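PDB 7NED: urocanate hydratase from Paenibacillus sp. Soil724D2, which acts as a thiourocanate hydratase in bacterial ergothioneine catabolism, a lyase that uses bound NAD+ as cofactor and also accepts urocanate in its pocket. Local coordinates for residues 381-386 and 398-403; 349-354 and 406-411; 144-149 and 337-342. One frame throughout, in Å; residues are numbered along the deposited sequence.

Contact 1: 381-386 and 398-403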
loop_
_atom_site.group_PDB
_atom_site.type_symbol
_atom_site.label_atom_id
_atom_site.label_comp_id
_atom_site.label_asym_id
_atom_site.label_seq_id
_atom_site.Cartn_x
_atom_site.Cartn_y
_atom_site.Cartn_z
ATOM N N ALA A 381 -33.126 11.709 5.309
ATOM C CA ALA A 381 -34.143 12.733 5.024
ATOM C C ALA A 381 -33.984 13.937 5.939
ATOM O O ALA A 381 -34.006 15.086 5.485
ATOM C CB ALA A 381 -35.547 12.139 5.162
ATOM N N ASN A 382 -33.818 13.689 7.235
ATOM C CA ASN A 382 -33.495 14.757 8.176
ATOM C C ASN A 382 -32.231 15.498 7.757
ATOM O O ASN A 382 -32.206 16.732 7.733
ATOM C CB ASN A 382 -33.328 14.176 9.586
ATOM C CG ASN A 382 -32.781 15.198 10.598
ATOM O OD1 ASN A 382 -31.638 15.054 11.113
ATOM N ND2 ASN A 382 -33.566 16.243 10.872
ATOM N N TRP A 383 -31.157 14.757 7.431
ATOM C CA TRP A 383 -29.889 15.417 7.137
ATOM C C TRP A 383 -30.012 16.328 5.914
ATOM O O TRP A 383 -29.550 17.475 5.922
ATOM C CB TRP A 383 -28.765 14.369 6.922
ATOM C CG TRP A 383 -27.613 15.112 6.426
ATOM C CD1 TRP A 383 -27.102 15.095 5.152
ATOM C CD2 TRP A 383 -26.866 16.079 7.148
ATOM N NE1 TRP A 383 -26.056 15.991 5.049
ATOM C CE2 TRP A 383 -25.898 16.610 6.265
ATOM C CE3 TRP A 383 -26.923 16.562 8.464
ATOM C CZ2 TRP A 383 -24.993 17.581 6.656
ATOM C CZ3 TRP A 383 -26.013 17.520 8.853
ATOM C CH2 TRP A 383 -25.069 18.033 7.951
ATOM N N ILE A 384 -30.631 15.836 4.843
ATOM C CA ILE A 384 -30.715 16.619 3.607
ATOM C C ILE A 384 -31.534 17.887 3.838
ATOM O O ILE A 384 -31.155 18.986 3.395
ATOM C CB ILE A 384 -31.280 15.739 2.471
ATOM C CG1 ILE A 384 -30.221 14.665 2.090
ATOM C CG2 ILE A 384 -31.696 16.560 1.250
ATOM C CD1 ILE A 384 -28.846 15.265 1.575
ATOM N N ARG A 385 -32.638 17.777 4.573
ATOM C CA ARG A 385 -33.407 18.986 4.888
ATOM C C ARG A 385 -32.535 20.004 5.603
ATOM O O ARG A 385 -32.504 21.188 5.240
ATOM C CB ARG A 385 -34.630 18.642 5.741
ATOM C CG ARG A 385 -35.683 17.912 4.933
ATOM C CD ARG A 385 -37.037 17.777 5.663
ATOM N NE ARG A 385 -37.929 17.155 4.692
ATOM C CZ ARG A 385 -38.194 15.852 4.672
ATOM N NH1 ARG A 385 -37.680 15.075 5.616
ATOM N NH2 ARG A 385 -38.995 15.339 3.741
ATOM N N LEU A 386 -31.784 19.543 6.596
ATOM C CA LEU A 386 -30.941 20.439 7.365
ATOM C C LEU A 386 -29.852 21.044 6.495
ATOM O O LEU A 386 -29.586 22.256 6.563
ATOM C CB LEU A 386 -30.337 19.693 8.554
ATOM C CG LEU A 386 -31.266 19.311 9.715
ATOM C CD1 LEU A 386 -30.444 18.517 10.714
ATOM C CD2 LEU A 386 -31.941 20.510 10.367
ATOM N N ALA A 398 -21.880 21.530 -3.574
ATOM C CA ALA A 398 -21.624 20.128 -3.252
ATOM C C ALA A 398 -22.537 19.718 -2.102
ATOM O O ALA A 398 -23.087 20.565 -1.391
ATOM C CB ALA A 398 -20.151 19.905 -2.877
ATOM N N ARG A 399 -22.628 18.405 -1.877
ATOM C CA ARG A 399 -23.459 17.881 -0.807
ATOM C C ARG A 399 -22.774 16.685 -0.171
ATOM O O ARG A 399 -22.177 15.863 -0.880
ATOM C CB ARG A 399 -24.854 17.480 -1.331
ATOM C CG ARG A 399 -25.806 16.888 -0.273
ATOM C CD ARG A 399 -26.218 17.919 0.818
ATOM N NE ARG A 399 -27.089 18.974 0.306
ATOM C CZ ARG A 399 -26.880 20.281 0.445
ATOM N NH1 ARG A 399 -25.800 20.761 1.076
ATOM N NH2 ARG A 399 -27.737 21.115 -0.115
ATOM N N ILE A 400 -22.832 16.628 1.172
ATOM C CA ILE A 400 -22.441 15.452 1.947
ATOM C C ILE A 400 -23.701 14.674 2.289
ATOM O O ILE A 400 -24.746 15.264 2.634
ATOM C CB ILE A 400 -21.664 15.835 3.220
ATOM C CG1 ILE A 400 -21.154 14.576 3.949
ATOM C CG2 ILE A 400 -22.516 16.652 4.131
ATOM C CD1 ILE A 400 -19.978 13.847 3.120
ATOM N N GLY A 401 -23.630 13.341 2.185
ATOM C CA GLY A 401 -24.813 12.579 2.547
ATOM C C GLY A 401 -24.434 11.141 2.817
ATOM O O GLY A 401 -24.036 10.422 1.898
ATOM N N TRP A 402 -24.493 10.725 4.078
ATOM C CA TRP A 402 -24.010 9.398 4.446
ATOM C C TRP A 402 -25.001 8.355 3.972
ATOM O O TRP A 402 -26.179 8.374 4.355
ATOM C CB TRP A 402 -23.804 9.293 5.957
ATOM C CG TRP A 402 -22.565 9.961 6.415
ATOM C CD1 TRP A 402 -22.140 11.213 6.083
ATOM C CD2 TRP A 402 -21.582 9.418 7.307
ATOM N NE1 TRP A 402 -20.945 11.485 6.713
ATOM C CE2 TRP A 402 -20.575 10.390 7.458
ATOM C CE3 TRP A 402 -21.453 8.198 7.984
ATOM C CZ2 TRP A 402 -19.421 10.181 8.263
ATOM C CZ3 TRP A 402 -20.304 7.979 8.766
ATOM C CH2 TRP A 402 -19.311 8.974 8.905
ATOM N N PHE A 403 -24.509 7.434 3.150
ATOM C CA PHE A 403 -25.297 6.379 2.568
ATOM C C PHE A 403 -24.518 5.077 2.719
ATOM O O PHE A 403 -23.280 5.076 2.737
ATOM C CB PHE A 403 -25.573 6.653 1.074
ATOM C CG PHE A 403 -26.730 7.591 0.824
ATOM C CD1 PHE A 403 -28.026 7.175 1.045
ATOM C CD2 PHE A 403 -26.524 8.861 0.301
ATOM C CE1 PHE A 403 -29.122 8.001 0.784
ATOM C CE2 PHE A 403 -27.625 9.695 0.037
ATOM C CZ PHE A 403 -28.916 9.247 0.272
#
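Trp383 and Ile384 of helix 378-390 close over strand 398-400 in a buried contact that joins apolar packing to one side-chain-to-backbone hydrogen bond. Both segments belong to the urocanase C-terminal domain; the strand is an outermost one, within this chain, of the eight-stranded mixed sheet, and the helix runs roughly antiparallel to it, at 146° between the two short axes. Trp383 has CG anti to the backbone N (chi1 171°), on a CB that already points toward the strand. Its NE1 gives a bond of 2.8 Å to Ile400 O. The oxygen lies close to the indole plane, at the ring edge, but the N-H bends at 142° and the donor sits well above the carbonyl plane. Further round the same ring, Trp383 CZ2 rests 3.7 Å from Ile400 CG2. At the next residue, Ile384 CD1 touches the aliphatic part of Arg399, 3.8 Å from Arg399 CD and 3.9 Å from Arg399 CG. The Arg399 chain, bent at chi2 and chi3, crosses this methyl obliquely, while its guanidinium goes to a salt bridge with Asp367 and a hydrogen bond to Gln133. On the strand's other side, Arg399 and Gly401 pair with strand 351-355. The outward-facing backbone of Ile400 is thus taken up by side chains: its O by Trp383, its N by Gln133 of helix 133-150. Side chains meeting the outer backbone in this way satisfy buried polar groups where no further strand of the chain follows, and the Ile400 side chain is about 6 Å from the bound urocanate.

Contact 2: 349-354 and 406-411. With URO ((2E)-3-(1H-imidazol-4-yl)acrylic acid), chain B.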
loop_
_atom_site.group_PDB
_atom_site.type_symbol
_atom_site.label_atom_id
_atom_site.label_comp_id
_atom_site.label_asym_id
_atom_site.label_seq_id
_atom_site.Cartn_x
_atom_site.Cartn_y
_atom_site.Cartn_z
ATOM N N GLY A 349 -21.321 5.638 5.035
ATOM C CA GLY A 349 -20.158 6.483 5.142
ATOM C C GLY A 349 -20.274 7.785 4.395
ATOM O O GLY A 349 -21.298 8.069 3.777
ATOM N N PRO A 350 -19.199 8.595 4.425
ATOM C CA PRO A 350 -19.269 10.015 4.002
ATOM C C PRO A 350 -19.278 10.235 2.496
ATOM O O PRO A 350 -18.420 10.912 1.924
ATOM C CB PRO A 350 -18.036 10.622 4.686
ATOM C CG PRO A 350 -17.094 9.442 4.909
ATOM C CD PRO A 350 -18.025 8.336 5.279
ATOM N N PHE A 351 -20.337 9.746 1.857
ATOM C CA PHE A 351 -20.491 9.879 0.415
ATOM C C PHE A 351 -20.834 11.328 0.070
ATOM O O PHE A 351 -21.487 12.019 0.846
ATOM C CB PHE A 351 -21.538 8.843 -0.026
ATOM C CG PHE A 351 -21.740 8.746 -1.499
ATOM C CD1 PHE A 351 -20.684 8.188 -2.258
ATOM C CD2 PHE A 351 -23.008 8.675 -2.031
ATOM C CE1 PHE A 351 -20.804 7.948 -3.609
ATOM C CE2 PHE A 351 -23.169 8.370 -3.386
ATOM C CZ PHE A 351 -22.058 7.991 -4.186
ATOM N N ARG A 352 -20.316 11.821 -1.044
ATOM C CA ARG A 352 -20.477 13.238 -1.370
ATOM C C ARG A 352 -20.531 13.383 -2.881
ATOM O O ARG A 352 -20.100 12.502 -3.623
ATOM C CB ARG A 352 -19.327 14.063 -0.776
ATOM C CG ARG A 352 -17.949 13.551 -1.302
ATOM C CD ARG A 352 -16.751 14.139 -0.565
ATOM N NE ARG A 352 -16.747 13.883 0.886
ATOM C CZ ARG A 352 -15.778 14.296 1.701
ATOM N NH1 ARG A 352 -14.719 14.944 1.209
ATOM N NH2 ARG A 352 -15.871 14.095 3.012
ATOM N N TRP A 353 -21.044 14.516 -3.347
ATOM C CA TRP A 353 -21.105 14.742 -4.779
ATOM C C TRP A 353 -20.966 16.227 -5.051
ATOM O O TRP A 353 -21.220 17.054 -4.186
ATOM C CB TRP A 353 -22.400 14.181 -5.381
ATOM C CG TRP A 353 -23.634 14.502 -4.608
ATOM C CD1 TRP A 353 -24.532 15.495 -4.885
ATOM C CD2 TRP A 353 -24.149 13.799 -3.468
ATOM N NE1 TRP A 353 -25.566 15.444 -3.998
ATOM C CE2 TRP A 353 -25.348 14.434 -3.102
ATOM C CE3 TRP A 353 -23.700 12.699 -2.713
ATOM C CZ2 TRP A 353 -26.112 14.029 -2.012
ATOM C CZ3 TRP A 353 -24.467 12.284 -1.619
ATOM C CH2 TRP A 353 -25.661 12.945 -1.283
ATOM N N VAL A 354 -20.498 16.554 -6.247
ATOM C CA VAL A 354 -20.176 17.929 -6.609
ATOM C C VAL A 354 -20.844 18.271 -7.928
ATOM O O VAL A 354 -20.724 17.514 -8.895
ATOM C CB VAL A 354 -18.658 18.128 -6.710
ATOM C CG1 VAL A 354 -18.304 19.552 -7.215
ATOM C CG2 VAL A 354 -18.021 17.870 -5.335
ATOM N N GLY A 406 -25.577 -0.221 -1.533
ATOM C CA GLY A 406 -26.708 -0.253 -2.426
ATOM C C GLY A 406 -27.341 1.118 -2.556
ATOM O O GLY A 406 -27.699 1.524 -3.660
ATOM N N ASP A 407 -27.460 1.848 -1.450
ATOM C CA ASP A 407 -27.988 3.215 -1.517
ATOM C C ASP A 407 -27.054 4.142 -2.291
ATOM O O ASP A 407 -27.520 4.949 -3.115
ATOM C CB ASP A 407 -28.227 3.758 -0.110
ATOM C CG ASP A 407 -29.467 3.187 0.529
ATOM O OD1 ASP A 407 -30.238 2.501 -0.169
ATOM O OD2 ASP A 407 -29.664 3.403 1.736
ATOM N N ARG A 408 -25.732 4.042 -2.069
ATOM C CA ARG A 408 -24.821 4.864 -2.865
ATOM C C ARG A 408 -25.060 4.613 -4.339
ATOM O O ARG A 408 -25.138 5.550 -5.145
ATOM C CB ARG A 408 -23.344 4.591 -2.514
ATOM C CG ARG A 408 -22.979 5.045 -1.143
ATOM C CD ARG A 408 -21.492 4.997 -0.869
ATOM N NE ARG A 408 -21.268 4.835 0.567
ATOM C CZ ARG A 408 -20.068 4.754 1.114
ATOM N NH1 ARG A 408 -18.995 4.842 0.327
ATOM N NH2 ARG A 408 -19.930 4.554 2.420
ATOM N N THR A 409 -25.173 3.332 -4.707
ATOM C CA THR A 409 -25.356 2.963 -6.104
ATOM C C THR A 409 -26.674 3.514 -6.640
ATOM O O THR A 409 -26.726 4.081 -7.735
ATOM C CB THR A 409 -25.321 1.438 -6.213
ATOM O OG1 THR A 409 -24.062 0.969 -5.707
ATOM C CG2 THR A 409 -25.535 0.972 -7.664
ATOM N N LYS A 410 -27.753 3.313 -5.884
ATOM C CA LYS A 410 -29.070 3.843 -6.248
ATOM C C LYS A 410 -29.013 5.345 -6.527
ATOM O O LYS A 410 -29.511 5.830 -7.556
ATOM C CB LYS A 410 -30.053 3.532 -5.114
ATOM C CG LYS A 410 -31.409 4.185 -5.282
ATOM C CD LYS A 410 -32.384 3.622 -4.288
ATOM C CE LYS A 410 -33.710 4.403 -4.360
ATOM N NZ LYS A 410 -34.568 3.972 -3.205
ATOM N N LEU A 411 -28.440 6.108 -5.600
ATOM C CA LEU A 411 -28.324 7.550 -5.808
ATOM C C LEU A 411 -27.535 7.862 -7.079
ATOM O O LEU A 411 -27.959 8.667 -7.912
ATOM C CB LEU A 411 -27.652 8.179 -4.597
ATOM C CG LEU A 411 -27.410 9.670 -4.746
ATOM C CD1 LEU A 411 -28.754 10.460 -4.943
ATOM C CD2 LEU A 411 -26.724 10.118 -3.486
HETATM O OAA URO B . -13.935 15.326 4.278
HETATM C CAI URO B . -12.734 15.540 3.821
HETATM O OAB URO B . -12.523 16.010 2.775
HETATM C CAC URO B . -11.571 15.144 4.633
HETATM C CAD URO B . -11.753 14.589 5.802
HETATM C CAJ URO B . -10.528 14.280 6.440
HETATM C CAF URO B . -10.318 13.977 7.752
HETATM N NAH URO B . -8.978 13.920 8.032
HETATM C CAE URO B . -8.387 14.180 6.888
HETATM N NAG URO B . -9.277 14.407 5.897
#
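The Phe351 ring carries the aliphatic part of Arg408 over one face and has Leu411 CD2 at its edge, while the neighbouring Trp353 ring takes that same methyl over a face; the ring of Phe430 also meets Phe351, nearly parallel. Arg408 CG stands 3.8 Å from the Phe351 centroid, a CH-pi contact 14° off the ring normal, and Arg408 CD comes to 3.6 Å from Phe351 CD1. The arginine chain is extended from CG to NE, and its guanidinium, tilted only 25° from the Phe351 ring, has Phe351 CB over one face. Leu411 CD2 lies 3.9 Å from the centroid of the six-membered ring of Trp353, its side chain crossing the indole at about a right angle. An alanine at Phe351 would probably open a gap beneath Arg408 CG and CD, leaving that chain freer to shift and Leu411 CD2 with one ring instead of two. Arg408 is also held at its polar end, by a salt bridge to Asp436 and a bond from NE to Phe403 O. Its NH2 lies 3.2 Å from Gly349 N, two donors that do not bond. Between the two aromatic residues, Arg352 points away from helix 407-420 and bonds both urocanate carboxylate oxygens, NH1 to OAB at 2.9 Å and NH2 to OAA, at the guanidinium edge, at 2.6 Å. This pairing, with Arg352 NH1 also bonded to Gln128 O, is consistent with holding the ligand's acid end in place. One strand thus serves two chemistries: greasy packing toward the helix, charge pairing toward the urocanate pocket.

Contact 3: 144-149 and 337-342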
loop_
_atom_site.group_PDB
_atom_site.type_symbol
_atom_site.label_atom_id
_atom_site.label_comp_id
_atom_site.label_asym_id
_atom_site.label_seq_id
_atom_site.Cartn_x
_atom_site.Cartn_y
_atom_site.Cartn_z
ATOM N N GLN A 144 -25.097 13.426 17.598
ATOM C CA GLN A 144 -26.395 12.766 17.782
ATOM C C GLN A 144 -26.254 11.408 18.460
ATOM O O GLN A 144 -27.113 11.029 19.270
ATOM C CB GLN A 144 -27.149 12.617 16.460
ATOM C CG GLN A 144 -27.670 13.964 15.898
ATOM C CD GLN A 144 -28.698 14.665 16.798
ATOM O OE1 GLN A 144 -28.390 15.076 17.923
ATOM N NE2 GLN A 144 -29.910 14.837 16.287
ATOM N N SER A 145 -25.199 10.652 18.126
ATOM C CA SER A 145 -24.931 9.393 18.810
ATOM C C SER A 145 -24.711 9.615 20.304
ATOM O O SER A 145 -25.267 8.900 21.148
ATOM C CB SER A 145 -23.722 8.706 18.159
ATOM O OG SER A 145 -23.392 7.533 18.882
ATOM N N ILE A 146 -23.915 10.622 20.651
ATOM C CA ILE A 146 -23.729 10.980 22.054
ATOM C C ILE A 146 -25.066 11.332 22.698
ATOM O O ILE A 146 -25.348 10.922 23.831
ATOM C CB ILE A 146 -22.720 12.139 22.163
ATOM C CG1 ILE A 146 -21.316 11.664 21.757
ATOM C CG2 ILE A 146 -22.749 12.775 23.563
ATOM C CD1 ILE A 146 -20.284 12.820 21.688
ATOM N N ALA A 147 -25.901 12.105 21.998
ATOM C CA ALA A 147 -27.208 12.468 22.538
ATOM C C ALA A 147 -28.023 11.227 22.853
ATOM O O ALA A 147 -28.630 11.121 23.926
ATOM C CB ALA A 147 -27.969 13.346 21.547
ATOM N N ARG A 148 -28.084 10.289 21.905
ATOM C CA ARG A 148 -28.831 9.063 22.153
ATOM C C ARG A 148 -28.249 8.290 23.321
ATOM O O ARG A 148 -28.992 7.681 24.096
ATOM C CB ARG A 148 -28.862 8.185 20.905
ATOM C CG ARG A 148 -29.685 8.760 19.796
ATOM C CD ARG A 148 -29.911 7.746 18.694
ATOM N NE ARG A 148 -28.657 7.233 18.158
ATOM C CZ ARG A 148 -27.943 7.857 17.224
ATOM N NH1 ARG A 148 -28.357 9.028 16.768
ATOM N NH2 ARG A 148 -26.802 7.330 16.776
ATOM N N LEU A 149 -26.924 8.257 23.445
ATOM C CA LEU A 149 -26.317 7.381 24.439
ATOM C C LEU A 149 -26.402 7.953 25.839
ATOM O O LEU A 149 -26.518 7.187 26.804
ATOM C CB LEU A 149 -24.855 7.111 24.092
ATOM C CG LEU A 149 -24.569 6.237 22.878
ATOM C CD1 LEU A 149 -23.087 6.375 22.514
ATOM C CD2 LEU A 149 -24.905 4.758 23.147
ATOM N N GLU A 337 -14.631 4.031 17.260
ATOM C CA GLU A 337 -15.061 2.886 18.057
ATOM C C GLU A 337 -16.266 3.251 18.926
ATOM O O GLU A 337 -17.167 2.431 19.133
ATOM C CB GLU A 337 -13.899 2.397 18.936
ATOM C CG GLU A 337 -14.228 1.146 19.734
ATOM C CD GLU A 337 -14.914 1.412 21.079
ATOM O OE1 GLU A 337 -15.010 2.581 21.539
ATOM O OE2 GLU A 337 -15.403 0.418 21.663
ATOM N N ALA A 338 -16.277 4.459 19.477
ATOM C CA ALA A 338 -17.316 4.776 20.472
ATOM C C ALA A 338 -18.660 5.156 19.856
ATOM O O ALA A 338 -19.712 4.860 20.453
ATOM C CB ALA A 338 -16.854 5.903 21.386
ATOM N N PHE A 339 -18.666 5.803 18.701
ATOM C CA PHE A 339 -19.929 6.341 18.185
ATOM C C PHE A 339 -20.298 5.899 16.777
ATOM O O PHE A 339 -21.472 5.587 16.529
ATOM C CB PHE A 339 -19.875 7.864 18.249
ATOM C CG PHE A 339 -19.494 8.377 19.609
ATOM C CD1 PHE A 339 -20.194 7.963 20.741
ATOM C CD2 PHE A 339 -18.403 9.191 19.769
ATOM C CE1 PHE A 339 -19.829 8.394 22.012
ATOM C CE2 PHE A 339 -18.023 9.663 21.043
ATOM C CZ PHE A 339 -18.741 9.262 22.162
ATOM N N LEU A 340 -19.345 5.866 15.832
ATOM C CA LEU A 340 -19.758 5.695 14.443
ATOM C C LEU A 340 -19.543 4.285 13.896
ATOM O O LEU A 340 -20.051 3.976 12.817
ATOM C CB LEU A 340 -19.027 6.703 13.535
ATOM C CG LEU A 340 -19.292 8.191 13.826
ATOM C CD1 LEU A 340 -18.604 9.019 12.754
ATOM C CD2 LEU A 340 -20.763 8.478 13.914
ATOM N N ARG A 341 -18.855 3.405 14.612
ATOM C CA ARG A 341 -18.549 2.107 14.026
ATOM C C ARG A 341 -19.793 1.307 13.630
ATOM O O ARG A 341 -19.713 0.569 12.636
ATOM C CB ARG A 341 -17.656 1.303 14.976
ATOM C CG ARG A 341 -17.110 -0.024 14.308
ATOM C CD ARG A 341 -15.954 -0.598 15.115
ATOM N NE ARG A 341 -14.747 0.214 14.986
ATOM C CZ ARG A 341 -13.728 0.193 15.833
ATOM N NH1 ARG A 341 -13.756 -0.631 16.883
ATOM N NH2 ARG A 341 -12.643 0.931 15.577
ATOM N N PRO A 342 -20.948 1.416 14.293
ATOM C CA PRO A 342 -22.120 0.693 13.775
ATOM C C PRO A 342 -22.504 1.132 12.380
ATOM O O PRO A 342 -23.038 0.318 11.621
ATOM C CB PRO A 342 -23.214 1.024 14.802
ATOM C CG PRO A 342 -22.445 1.204 16.062
ATOM C CD PRO A 342 -21.202 1.942 15.646
#
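Ala338 meets the helix of residues 144-149 only lightly, its O lying 4.2 Å from Leu149 CD1, yet its CB sits over the centre of one face of the next ring, Phe339. Phe339 carries most of the contact. Its CG lies beside the backbone N and anti to the carbonyl carbon (chi1 -52°), and the ring reaches across to three residues of the other helix. Over the face opposite Ala338 comes Ile146, whose CG1 is 3.7 Å from the Phe339 centroid and 19° off the ring normal, a CH-pi contact. The methylene leans to the rim, 3.5 Å from Phe339 CZ, and Ile146 CD1 stays on the same side, over the CZ-CE2 rim. Leu149 meets the ring edge instead: its CD1 lies near the ring plane, 3.7 Å from Phe339 CD1. At the root of the side chain, Ser145 OG touches Phe339 CB at 3.6 Å, and here the backbones come nearest, Ser145 CA to Phe339 CA being 5.9 Å. Helix 133-150 and helix 335-344 cross steeply, at 107° between the short axes. Both belong to the Rossmann-like part of the chain; helix 335-344 directly follows strand 333-334, an outermost strand of the parallel sheet, and Ile146 also packs on Ile309 and Phe311 of strand 309-312. Past Phe339, Leu340 has its CB directed away from residues 144-149, and its side chain packs on Glu141 and Ile142, earlier in helix 133-150, and on Trp402. The helix is irregular here, with a wider pi-type turn over 337-340, and it is kinked at Pro342, whose N makes no bond to the turn before.

Contacts 1 and 2 are both wholly buried and share one sheet: 398-400 and 351-355 are neighbouring strands, bonded through Gly401 N and Phe351 O. Contact 1 works at the sheet's edge, where a hydrogen bond is added to the packing; contact 2 works on its face, where rings and aliphatic chains meet and the ligand lies beyond the strand. Contact 3 sits about 18 Å from contact 1 between centres, in the Rossmann-like part, and is helix on helix, mainly apolar, without hydrogen bonds between its segments, and mostly buried with Leu149 exposed at its border. Trp402 packing on Leu340 joins it to contact 1; it does not touch contact 2.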